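Local coordinates for D-hydantoinase (Ralstonia pickettii, PDB 1NFG), which probably catalyses the stereospecific hydrolysis of the cyclic amide bond of D-hydantoin derivatives, using two zinc ions per subunit, at residues 53-58 against 338-343; 91-96 against 124-129; 189-194 against 209-214; 240-245 against 292-297. All coordinates share one frame; numbering follows the deposited sequence.

Contact 1 of 4, residues 53-58 against 338-343. With ZN (zinc ion), chain E.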
# COMPACT_ATOMS: atom_id res chain seq x y z
N GLY A 53 1.81 32.25 18.22
CA GLY A 53 1.23 30.94 18.04
C GLY A 53 -0.25 30.98 17.69
O GLY A 53 -0.98 31.88 18.11
N ILE A 54 -0.71 30.00 16.92
CA ILE A 54 -2.11 29.93 16.52
C ILE A 54 -2.64 28.52 16.74
O ILE A 54 -2.32 27.61 15.98
CB ILE A 54 -2.27 30.31 15.04
CG1 ILE A 54 -1.84 31.77 14.84
CG2 ILE A 54 -3.71 30.10 14.61
CD1 ILE A 54 -1.93 32.24 13.41
N ASP A 55 -3.46 28.35 17.77
CA ASP A 55 -4.02 27.04 18.11
C ASP A 55 -5.44 26.87 17.58
O ASP A 55 -6.40 27.33 18.20
CB ASP A 55 -3.99 26.86 19.62
CG ASP A 55 -4.22 25.44 20.03
OD1 ASP A 55 -4.80 24.68 19.23
OD2 ASP A 55 -3.82 25.08 21.16
N VAL A 56 -5.59 26.18 16.46
CA VAL A 56 -6.90 25.98 15.86
C VAL A 56 -7.72 24.82 16.43
O VAL A 56 -8.69 24.39 15.81
CB VAL A 56 -6.79 25.81 14.32
CG1 VAL A 56 -6.04 26.99 13.73
CG2 VAL A 56 -6.09 24.49 13.98
N HIS A 57 -7.34 24.31 17.60
CA HIS A 57 -8.10 23.21 18.18
C HIS A 57 -8.17 23.32 19.70
O HIS A 57 -7.41 22.66 20.41
CB HIS A 57 -7.48 21.87 17.79
CG HIS A 57 -8.33 20.68 18.11
ND1 HIS A 57 -8.27 19.50 17.39
CD2 HIS A 57 -9.27 20.48 19.07
CE1 HIS A 57 -9.13 18.64 17.89
NE2 HIS A 57 -9.75 19.20 18.90
N THR A 58 -9.10 24.14 20.19
CA THR A 58 -9.29 24.33 21.62
C THR A 58 -10.73 24.18 22.07
O THR A 58 -11.67 24.38 21.29
CB THR A 58 -8.81 25.72 22.10
OG1 THR A 58 -9.52 26.74 21.38
CG2 THR A 58 -7.33 25.89 21.88
N PRO A 338 -5.29 19.05 29.24
CA PRO A 338 -4.86 20.43 28.99
C PRO A 338 -3.53 20.54 28.24
O PRO A 338 -2.71 19.62 28.29
CB PRO A 338 -4.77 21.01 30.39
CG PRO A 338 -4.19 19.85 31.16
CD PRO A 338 -5.00 18.66 30.64
N GLY A 339 -3.33 21.67 27.57
CA GLY A 339 -2.08 21.86 26.85
C GLY A 339 -1.97 23.12 26.01
O GLY A 339 -0.96 23.31 25.34
N VAL A 340 -2.97 24.00 26.04
CA VAL A 340 -2.90 25.21 25.22
C VAL A 340 -1.66 26.05 25.52
O VAL A 340 -1.12 26.71 24.63
CB VAL A 340 -4.17 26.10 25.40
CG1 VAL A 340 -4.14 26.82 26.74
CG2 VAL A 340 -4.27 27.10 24.25
N GLU A 341 -1.20 26.02 26.77
CA GLU A 341 -0.03 26.80 27.16
C GLU A 341 1.29 26.15 26.78
O GLU A 341 2.20 26.83 26.31
CB GLU A 341 -0.03 27.07 28.66
CG GLU A 341 0.93 28.20 29.06
CD GLU A 341 0.95 28.49 30.54
OE1 GLU A 341 -0.14 28.53 31.17
OE2 GLU A 341 2.05 28.69 31.09
N GLU A 342 1.39 24.84 26.98
CA GLU A 342 2.61 24.11 26.70
C GLU A 342 2.88 23.82 25.22
O GLU A 342 4.02 23.54 24.85
CB GLU A 342 2.62 22.79 27.46
CG GLU A 342 2.46 22.93 28.97
CD GLU A 342 1.01 22.86 29.43
OE1 GLU A 342 0.12 23.40 28.74
OE2 GLU A 342 0.77 22.28 30.51
N ARG A 343 1.84 23.92 24.39
CA ARG A 343 1.98 23.60 22.97
C ARG A 343 3.28 24.03 22.30
O ARG A 343 4.05 23.17 21.86
CB ARG A 343 0.79 24.15 22.16
CG ARG A 343 0.80 23.65 20.71
CD ARG A 343 -0.37 24.17 19.87
NE ARG A 343 -0.40 25.63 19.81
CZ ARG A 343 -0.40 26.33 18.68
NH1 ARG A 343 -0.38 25.70 17.51
NH2 ARG A 343 -0.43 27.65 18.71
ZN ZN E . -11.37 18.08 20.25
O HOH W 1 -1.68 26.53 22.12
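R343 leaves its backbone with CG anti to N (chi1 -171°) and turns at chi3 (59°), which sets NE next to the carboxylate of D55, itself sent across with CG anti to its own N. The two flat groups then stack, their planes 29° apart. D55 OD2 lies 3.7 Å from R343 NE but well out of the guanidinium plane, a long salt bridge in which charge does the work and no N-H points at the oxygen. CA of D55 lies over the same guanidinium, offset toward its rim, while the backbone N of I54 sits at the edge, in plane. R343 NH1 gives I54 O a weak bond of 3.1 Å and also reaches the carbonyl of V310. This is the closure of a TIM barrel: strand 48-58 is the first barrel strand and V310 belongs to the last, with the arginine lying against both. A water completes the link, donating to D55 OD2 at 2.8 Å and to V340 O at 2.6 Å while accepting from R343 NE at 2.8 Å. D55 has a role on each oxygen. OD2 is also bonded to S312 OG, and OD1 accepts H57 N at 3.0 Å to form an Asx turn, met on its anti side and somewhat above the carboxylate plane. That turn belongs to the second shell, since H57 NE2 binds zinc at 2.4 Å alongside H59 and D313. Beyond the polar cluster, CG2 of V340 meets CG2 of T58 at 4.1 Å, whose OG1 is bonded to D90.

Contact 2 of 4, residues 91-96 against 124-129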
# COMPACT_ATOMS: atom_id res chain seq x y z
N PHE A 91 -13.94 25.64 19.55
CA PHE A 91 -15.05 24.90 18.97
C PHE A 91 -16.36 25.32 19.63
O PHE A 91 -16.65 24.94 20.76
CB PHE A 91 -14.83 23.39 19.15
CG PHE A 91 -13.93 22.78 18.12
CD1 PHE A 91 -14.38 22.58 16.82
CD2 PHE A 91 -12.61 22.46 18.42
CE1 PHE A 91 -13.54 22.06 15.83
CE2 PHE A 91 -11.75 21.95 17.45
CZ PHE A 91 -12.22 21.75 16.15
N CYS A 92 -17.12 26.14 18.91
CA CYS A 92 -18.41 26.61 19.39
C CYS A 92 -19.35 25.41 19.28
O CYS A 92 -19.62 24.92 18.18
CB CYS A 92 -18.91 27.76 18.50
SG CYS A 92 -20.59 28.32 18.85
N GLN A 93 -19.84 24.94 20.42
CA GLN A 93 -20.70 23.76 20.44
C GLN A 93 -22.21 24.00 20.50
O GLN A 93 -22.71 24.66 21.41
CB GLN A 93 -20.30 22.86 21.62
CG GLN A 93 -20.93 21.49 21.56
CD GLN A 93 -20.42 20.57 22.64
OE1 GLN A 93 -20.69 20.79 23.82
NE2 GLN A 93 -19.67 19.55 22.25
N GLN A 94 -22.92 23.44 19.53
CA GLN A 94 -24.38 23.56 19.48
C GLN A 94 -24.98 22.72 20.60
O GLN A 94 -24.39 21.74 21.05
CB GLN A 94 -24.91 23.05 18.14
CG GLN A 94 -26.39 22.70 18.13
CD GLN A 94 -26.80 21.95 16.87
OE1 GLN A 94 -26.13 21.01 16.45
NE2 GLN A 94 -27.92 22.35 16.27
N ASP A 95 -26.16 23.13 21.07
CA ASP A 95 -26.86 22.40 22.12
C ASP A 95 -28.01 21.68 21.43
O ASP A 95 -28.69 22.27 20.59
CB ASP A 95 -27.40 23.37 23.17
CG ASP A 95 -26.29 24.00 23.98
OD1 ASP A 95 -25.61 23.27 24.72
OD2 ASP A 95 -26.11 25.24 23.88
N ARG A 96 -28.21 20.42 21.77
CA ARG A 96 -29.29 19.66 21.15
C ARG A 96 -30.63 20.38 21.26
O ARG A 96 -31.02 20.83 22.34
CB ARG A 96 -29.39 18.27 21.78
CG ARG A 96 -30.46 17.38 21.17
CD ARG A 96 -30.62 16.13 22.02
NE ARG A 96 -30.48 16.47 23.44
CZ ARG A 96 -30.64 15.62 24.45
NH1 ARG A 96 -30.96 14.35 24.22
NH2 ARG A 96 -30.47 16.04 25.70
N ILE A 124 -19.63 23.37 15.80
CA ILE A 124 -19.92 21.94 15.94
C ILE A 124 -21.40 21.70 15.69
O ILE A 124 -22.25 22.32 16.33
CB ILE A 124 -19.62 21.42 17.35
CG1 ILE A 124 -18.13 21.43 17.63
CG2 ILE A 124 -20.16 20.01 17.48
CD1 ILE A 124 -17.75 20.79 18.94
N VAL A 125 -21.70 20.79 14.77
CA VAL A 125 -23.07 20.45 14.46
C VAL A 125 -23.37 19.05 15.00
O VAL A 125 -22.95 18.05 14.42
CB VAL A 125 -23.30 20.45 12.94
CG1 VAL A 125 -24.74 20.10 12.63
CG2 VAL A 125 -22.94 21.80 12.38
N LEU A 126 -24.08 18.98 16.12
CA LEU A 126 -24.42 17.69 16.71
C LEU A 126 -25.93 17.39 16.72
O LEU A 126 -26.38 16.41 17.31
CB LEU A 126 -23.84 17.58 18.12
CG LEU A 126 -23.97 18.76 19.08
CD1 LEU A 126 -25.44 19.01 19.42
CD2 LEU A 126 -23.18 18.45 20.34
N ASP A 127 -26.72 18.24 16.06
CA ASP A 127 -28.16 18.06 15.98
C ASP A 127 -28.58 18.59 14.61
O ASP A 127 -29.20 19.65 14.50
CB ASP A 127 -28.86 18.84 17.11
CG ASP A 127 -30.37 18.62 17.12
OD1 ASP A 127 -30.82 17.55 16.66
OD2 ASP A 127 -31.10 19.51 17.59
N PRO A 128 -28.24 17.84 13.56
CA PRO A 128 -28.48 18.09 12.13
C PRO A 128 -29.92 18.29 11.67
O PRO A 128 -30.38 17.61 10.76
CB PRO A 128 -27.84 16.88 11.47
CG PRO A 128 -28.14 15.81 12.43
CD PRO A 128 -27.78 16.45 13.75
N THR A 129 -30.61 19.24 12.30
CA THR A 129 -31.99 19.52 11.92
C THR A 129 -32.00 20.15 10.54
O THR A 129 -31.02 20.77 10.13
CB THR A 129 -32.64 20.50 12.90
OG1 THR A 129 -32.78 19.86 14.17
CG2 THR A 129 -34.00 20.95 12.39
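Q94, the first residue past strand 85-93, reaches toward 125-127, CG anti to the backbone N (chi1 161°) and the chain extended beyond it. CB comes first, against I124 O at 3.3 Å. CG passes L126 CD1 at 4.0 Å, the two side chains crossing obliquely. CD then meets CB of D127 at 3.7 Å. At the tip the amide divides its work: OE1 takes two backbone N-H groups in succession, L126 N at 2.9 Å with the donor nearly on the C=O line (164°), and D127 N, a weaker bond because its N-H is more bent. Q94 NE2 turns to D127 O at 3.5 Å, also weakly. The same nitrogen bonds to H98 O. The amide thus bonds to the backbone just past the last strand pairing. The segments leave the TIM barrel here: strands 85-93 and 118-124 are parallel neighbours, bridged at Q93 and I124, with I124 N bonded to C92 O at 2.8 Å. Their pairing fades to a weak bond from Q94 N to I124 O before the side chain takes over. At the F91 end, CD1 of I124 packs on CB of F91 at 3.9 Å, the side chains crossing at about a right angle. The F91 ring in turn meets H57 edge-to-face and H59 as well, both zinc ligands. Further out, CD2 of L126 touches CG of Q93 at 4.0 Å, and D127 OD2 is bonded to G97 N.

Contact 3 of 4, residues 189-194 against 209-214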
# COMPACT_ATOMS: atom_id res chain seq x y z
N ASP A 189 -18.02 1.59 21.48
CA ASP A 189 -19.03 1.20 22.46
C ASP A 189 -19.00 -0.30 22.71
O ASP A 189 -19.02 -0.74 23.86
CB ASP A 189 -20.42 1.61 21.99
CG ASP A 189 -20.64 3.10 22.09
OD1 ASP A 189 -20.12 3.71 23.05
OD2 ASP A 189 -21.34 3.66 21.21
N TYR A 190 -18.95 -1.08 21.63
CA TYR A 190 -18.90 -2.54 21.72
C TYR A 190 -17.77 -2.98 22.64
O TYR A 190 -17.97 -3.79 23.55
CB TYR A 190 -18.70 -3.14 20.33
CG TYR A 190 -18.40 -4.62 20.34
CD1 TYR A 190 -19.43 -5.57 20.37
CD2 TYR A 190 -17.08 -5.09 20.32
CE1 TYR A 190 -19.15 -6.94 20.39
CE2 TYR A 190 -16.79 -6.45 20.34
CZ TYR A 190 -17.83 -7.37 20.37
OH TYR A 190 -17.54 -8.72 20.38
N LEU A 191 -16.58 -2.45 22.41
CA LEU A 191 -15.43 -2.82 23.22
C LEU A 191 -15.50 -2.25 24.62
O LEU A 191 -15.14 -2.92 25.59
CB LEU A 191 -14.13 -2.37 22.53
CG LEU A 191 -13.82 -3.07 21.20
CD1 LEU A 191 -12.66 -2.38 20.51
CD2 LEU A 191 -13.49 -4.54 21.46
N ARG A 192 -15.98 -1.02 24.75
CA ARG A 192 -16.10 -0.38 26.06
C ARG A 192 -16.98 -1.23 26.98
O ARG A 192 -16.59 -1.58 28.09
CB ARG A 192 -16.70 1.02 25.95
CG ARG A 192 -16.01 1.95 24.95
CD ARG A 192 -16.60 3.36 24.99
NE ARG A 192 -16.16 4.07 26.20
CZ ARG A 192 -16.86 5.02 26.80
NH1 ARG A 192 -18.04 5.40 26.32
NH2 ARG A 192 -16.37 5.60 27.89
N ASP A 193 -18.17 -1.56 26.49
CA ASP A 193 -19.11 -2.36 27.26
C ASP A 193 -18.61 -3.77 27.54
O ASP A 193 -18.81 -4.31 28.64
CB ASP A 193 -20.45 -2.42 26.53
CG ASP A 193 -21.03 -1.04 26.29
OD1 ASP A 193 -20.80 -0.15 27.14
OD2 ASP A 193 -21.71 -0.86 25.26
N LYS A 194 -17.97 -4.38 26.55
CA LYS A 194 -17.44 -5.72 26.70
C LYS A 194 -16.43 -5.74 27.84
O LYS A 194 -16.43 -6.66 28.66
CB LYS A 194 -16.78 -6.15 25.38
CG LYS A 194 -16.43 -7.63 25.28
CD LYS A 194 -16.07 -7.98 23.84
CE LYS A 194 -15.68 -9.44 23.65
NZ LYS A 194 -15.41 -9.74 22.21
N SER A 209 -10.22 0.02 24.63
CA SER A 209 -11.59 -0.00 24.12
C SER A 209 -11.72 0.74 22.80
O SER A 209 -12.76 0.65 22.13
CB SER A 209 -12.56 0.58 25.16
OG SER A 209 -12.32 1.95 25.42
N ARG A 210 -10.69 1.48 22.42
CA ARG A 210 -10.71 2.20 21.16
C ARG A 210 -9.33 2.22 20.52
O ARG A 210 -8.67 3.26 20.42
CB ARG A 210 -11.27 3.62 21.36
CG ARG A 210 -10.82 4.34 22.61
CD ARG A 210 -11.91 5.28 23.12
NE ARG A 210 -12.46 6.16 22.09
CZ ARG A 210 -13.73 6.58 22.07
NH1 ARG A 210 -14.56 6.21 23.04
NH2 ARG A 210 -14.17 7.36 21.10
N PRO A 211 -8.89 1.05 20.04
CA PRO A 211 -7.59 0.83 19.39
C PRO A 211 -7.52 1.51 18.02
O PRO A 211 -8.55 1.89 17.45
CB PRO A 211 -7.52 -0.68 19.30
CG PRO A 211 -8.94 -1.04 19.02
CD PRO A 211 -9.69 -0.19 20.02
N PRO A 212 -6.31 1.63 17.47
CA PRO A 212 -6.05 2.25 16.17
C PRO A 212 -7.06 1.95 15.07
O PRO A 212 -7.41 2.83 14.29
CB PRO A 212 -4.66 1.75 15.83
CG PRO A 212 -4.00 1.73 17.17
CD PRO A 212 -5.06 1.11 18.06
N ARG A 213 -7.53 0.71 15.00
CA ARG A 213 -8.48 0.35 13.95
C ARG A 213 -9.74 1.20 14.01
O ARG A 213 -10.29 1.58 12.98
CB ARG A 213 -8.86 -1.12 14.05
CG ARG A 213 -9.43 -1.68 12.76
CD ARG A 213 -8.29 -2.01 11.83
NE ARG A 213 -8.12 -1.07 10.74
CZ ARG A 213 -6.95 -0.82 10.16
NH1 ARG A 213 -5.85 -1.43 10.60
NH2 ARG A 213 -6.87 0.02 9.14
N VAL A 214 -10.20 1.47 15.24
CA VAL A 214 -11.39 2.28 15.46
C VAL A 214 -11.20 3.65 14.81
O VAL A 214 -12.11 4.17 14.15
CB VAL A 214 -11.66 2.47 16.96
CG1 VAL A 214 -12.82 3.43 17.18
CG2 VAL A 214 -11.96 1.13 17.60
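Apolar packing joins L191 to P211: CD1 of the leucine and CD of the proline ring reach toward each other tip to tip, 3.7 Å apart. It is the second torsion of the leucine (chi2 170°) that carries CD1 to the proline, in the turn ahead of helix 212-229. CB of L191 rests against S209 O at 3.3 Å, and R192 lays its CG on CB of S209 at 3.7 Å, using the aliphatic part of a charged side chain. I228 of a neighbouring subunit packs on both L191 and P211, which draws this apolar patch into the oligomer interface.

Charge contributes in another way. R192 and R210 lie side by side and point the same way, with R210 NH1 over one face of the R192 guanidinium, 4.1 Å from its NE, and the two planes 68° apart. S209 OG lies near the plane of R192, at its edge, but its hydrogen bonds go to the carbonyls of Y205 and H206. R210 NH2 forms a salt bridge with E183, while R192 NH2 gives a weak bond to R331 O.

In fold terms, helix 185-197 of the TIM barrel is set against the lead-in to helix 212-229. R210 reaches inward, its side chain about 4 Å from those of Y153 and T286, residues that probably bind substrate.

No hydrogen bond crosses between 189-194 and 209-214, and the contact is made mainly by van der Waals packing. The acid on R210 would be expected to offset the repulsion of two neighbouring cations, leaving the pair tolerable.

Contact 4 of 4, residues 240-245 against 292-297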
# COMPACT_ATOMS: atom_id res chain seq x y z
N CYS A 240 -2.11 7.99 14.98
CA CYS A 240 -1.30 6.79 14.82
C CYS A 240 -0.99 6.45 13.38
O CYS A 240 -1.56 7.04 12.45
CB CYS A 240 -2.03 5.61 15.46
SG CYS A 240 -3.66 5.31 14.72
N GLU A 241 -0.10 5.49 13.20
CA GLU A 241 0.33 5.05 11.88
C GLU A 241 -0.82 4.59 10.97
O GLU A 241 -0.87 4.97 9.80
CB GLU A 241 1.37 3.94 12.03
CG GLU A 241 1.75 3.24 10.75
CD GLU A 241 2.95 2.33 10.92
OE1 GLU A 241 3.12 1.76 12.03
OE2 GLU A 241 3.72 2.16 9.95
N GLU A 242 -1.73 3.79 11.51
CA GLU A 242 -2.83 3.29 10.69
C GLU A 242 -3.80 4.35 10.19
O GLU A 242 -4.20 4.32 9.03
CB GLU A 242 -3.60 2.17 11.42
CG GLU A 242 -3.47 2.19 12.92
CD GLU A 242 -2.21 1.52 13.42
OE1 GLU A 242 -2.06 0.30 13.20
OE2 GLU A 242 -1.37 2.21 14.05
N SER A 243 -4.18 5.31 11.03
CA SER A 243 -5.10 6.34 10.56
C SER A 243 -4.37 7.30 9.62
O SER A 243 -4.94 7.76 8.63
CB SER A 243 -5.72 7.13 11.73
OG SER A 243 -4.75 7.87 12.44
N LEU A 244 -3.10 7.58 9.91
CA LEU A 244 -2.34 8.48 9.05
C LEU A 244 -2.27 7.87 7.66
O LEU A 244 -2.39 8.57 6.65
CB LEU A 244 -0.92 8.68 9.60
CG LEU A 244 0.05 9.46 8.70
CD1 LEU A 244 -0.56 10.78 8.25
CD2 LEU A 244 1.35 9.70 9.45
N GLU A 245 -2.10 6.55 7.61
CA GLU A 245 -2.02 5.85 6.34
C GLU A 245 -3.25 6.10 5.47
O GLU A 245 -3.13 6.26 4.25
CB GLU A 245 -1.84 4.36 6.57
CG GLU A 245 -1.47 3.61 5.31
CD GLU A 245 -1.25 2.13 5.56
OE1 GLU A 245 -0.65 1.78 6.61
OE2 GLU A 245 -1.65 1.33 4.69
N LYS A 292 5.18 4.69 21.10
CA LYS A 292 6.34 5.45 20.65
C LYS A 292 6.58 5.37 19.15
O LYS A 292 7.01 6.34 18.53
CB LYS A 292 7.60 4.99 21.38
CG LYS A 292 7.60 5.31 22.86
CD LYS A 292 8.92 4.98 23.53
CE LYS A 292 8.92 5.37 25.00
NZ LYS A 292 10.23 5.07 25.67
N LYS A 293 6.30 4.21 18.55
CA LYS A 293 6.51 4.08 17.12
C LYS A 293 5.59 5.04 16.39
O LYS A 293 5.90 5.50 15.28
CB LYS A 293 6.27 2.63 16.66
CG LYS A 293 4.86 2.09 16.88
CD LYS A 293 4.01 2.19 15.62
CE LYS A 293 2.67 1.50 15.81
NZ LYS A 293 1.78 1.62 14.62
N ASP A 294 4.47 5.39 17.01
CA ASP A 294 3.56 6.32 16.38
C ASP A 294 4.15 7.73 16.50
O ASP A 294 3.93 8.58 15.63
CB ASP A 294 2.18 6.24 17.05
CG ASP A 294 1.52 4.88 16.86
OD1 ASP A 294 1.05 4.59 15.73
OD2 ASP A 294 1.48 4.09 17.83
N HIS A 295 4.93 7.97 17.55
CA HIS A 295 5.58 9.27 17.72
C HIS A 295 6.53 9.49 16.55
O HIS A 295 6.57 10.58 15.96
CB HIS A 295 6.40 9.32 19.01
CG HIS A 295 5.59 9.24 20.27
ND1 HIS A 295 6.16 9.06 21.51
CD2 HIS A 295 4.25 9.31 20.48
CE1 HIS A 295 5.22 9.02 22.43
NE2 HIS A 295 4.05 9.17 21.83
N ASP A 296 7.31 8.47 16.21
CA ASP A 296 8.26 8.59 15.11
C ASP A 296 7.51 8.80 13.81
O ASP A 296 7.87 9.66 13.01
CB ASP A 296 9.13 7.34 14.99
CG ASP A 296 9.84 7.00 16.28
OD1 ASP A 296 10.21 7.93 17.03
OD2 ASP A 296 10.03 5.79 16.53
N VAL A 297 6.46 8.02 13.61
CA VAL A 297 5.66 8.14 12.41
C VAL A 297 5.17 9.57 12.23
O VAL A 297 5.32 10.16 11.16
CB VAL A 297 4.45 7.19 12.45
CG1 VAL A 297 3.42 7.58 11.40
CG2 VAL A 297 4.91 5.76 12.22
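D294 and E242 bring their carboxylates near each other with planes 56° apart, E242 OE2 lying 3.8 Å from D294 OD1. D294 OD1 turns its anti lone pair, the one away from OD2, to E241 N at 2.9 Å in a nearly straight bond; OD2 is bonded to A291 N. E241 OE1 likewise offers its anti lone pair, to K293 NZ at 2.9 Å.

K293 is the hub. Its CG lies between the backbone N and the carbonyl carbon (chi1 62°), a bend at chi2 turns CD toward E241, and the extended rest of the chain ends with NZ near E242 OE2 and D294 OD1 too, each at 3.3 Å and each weakly bonded. One ammonium thus probably eases the repulsion among three acids.

Helices 241-253 and 292-303 belong to the outer layer of the TIM barrel; the short segments run 34° apart with axes 10.3 Å from each other. C240 holds the N-cap position of the first, and D294 takes the N-H of E241, the residue that follows it. Beside the charged groups, CD2 of L244 and CG1 of V297 slide past each other at 3.5 Å, while V297 CG2 faces CB of E241.

Contact 1 is the buried one, its centre about 5 Å from the centre of the chain, whereas contacts 2, 3 and 4 are partly buried, their centres 19 to 25 Å from that same point. Contacts 1 and 2 share a row of barrel strands, since 48-58 and 85-93 are neighbours, and they touch where T58 O probably bonds F91 N. Contacts 3 and 4 meet in the helical layer, where P212 packs on E242 and C240. Chemistry follows position: water and stacked charges within the core, backbone and amide bonds at the strand ends, carbon contacts beside a subunit interface, and a salt-bridge network between outer helices. Contact 1 is the widest closure in sequence, enclosing the other three.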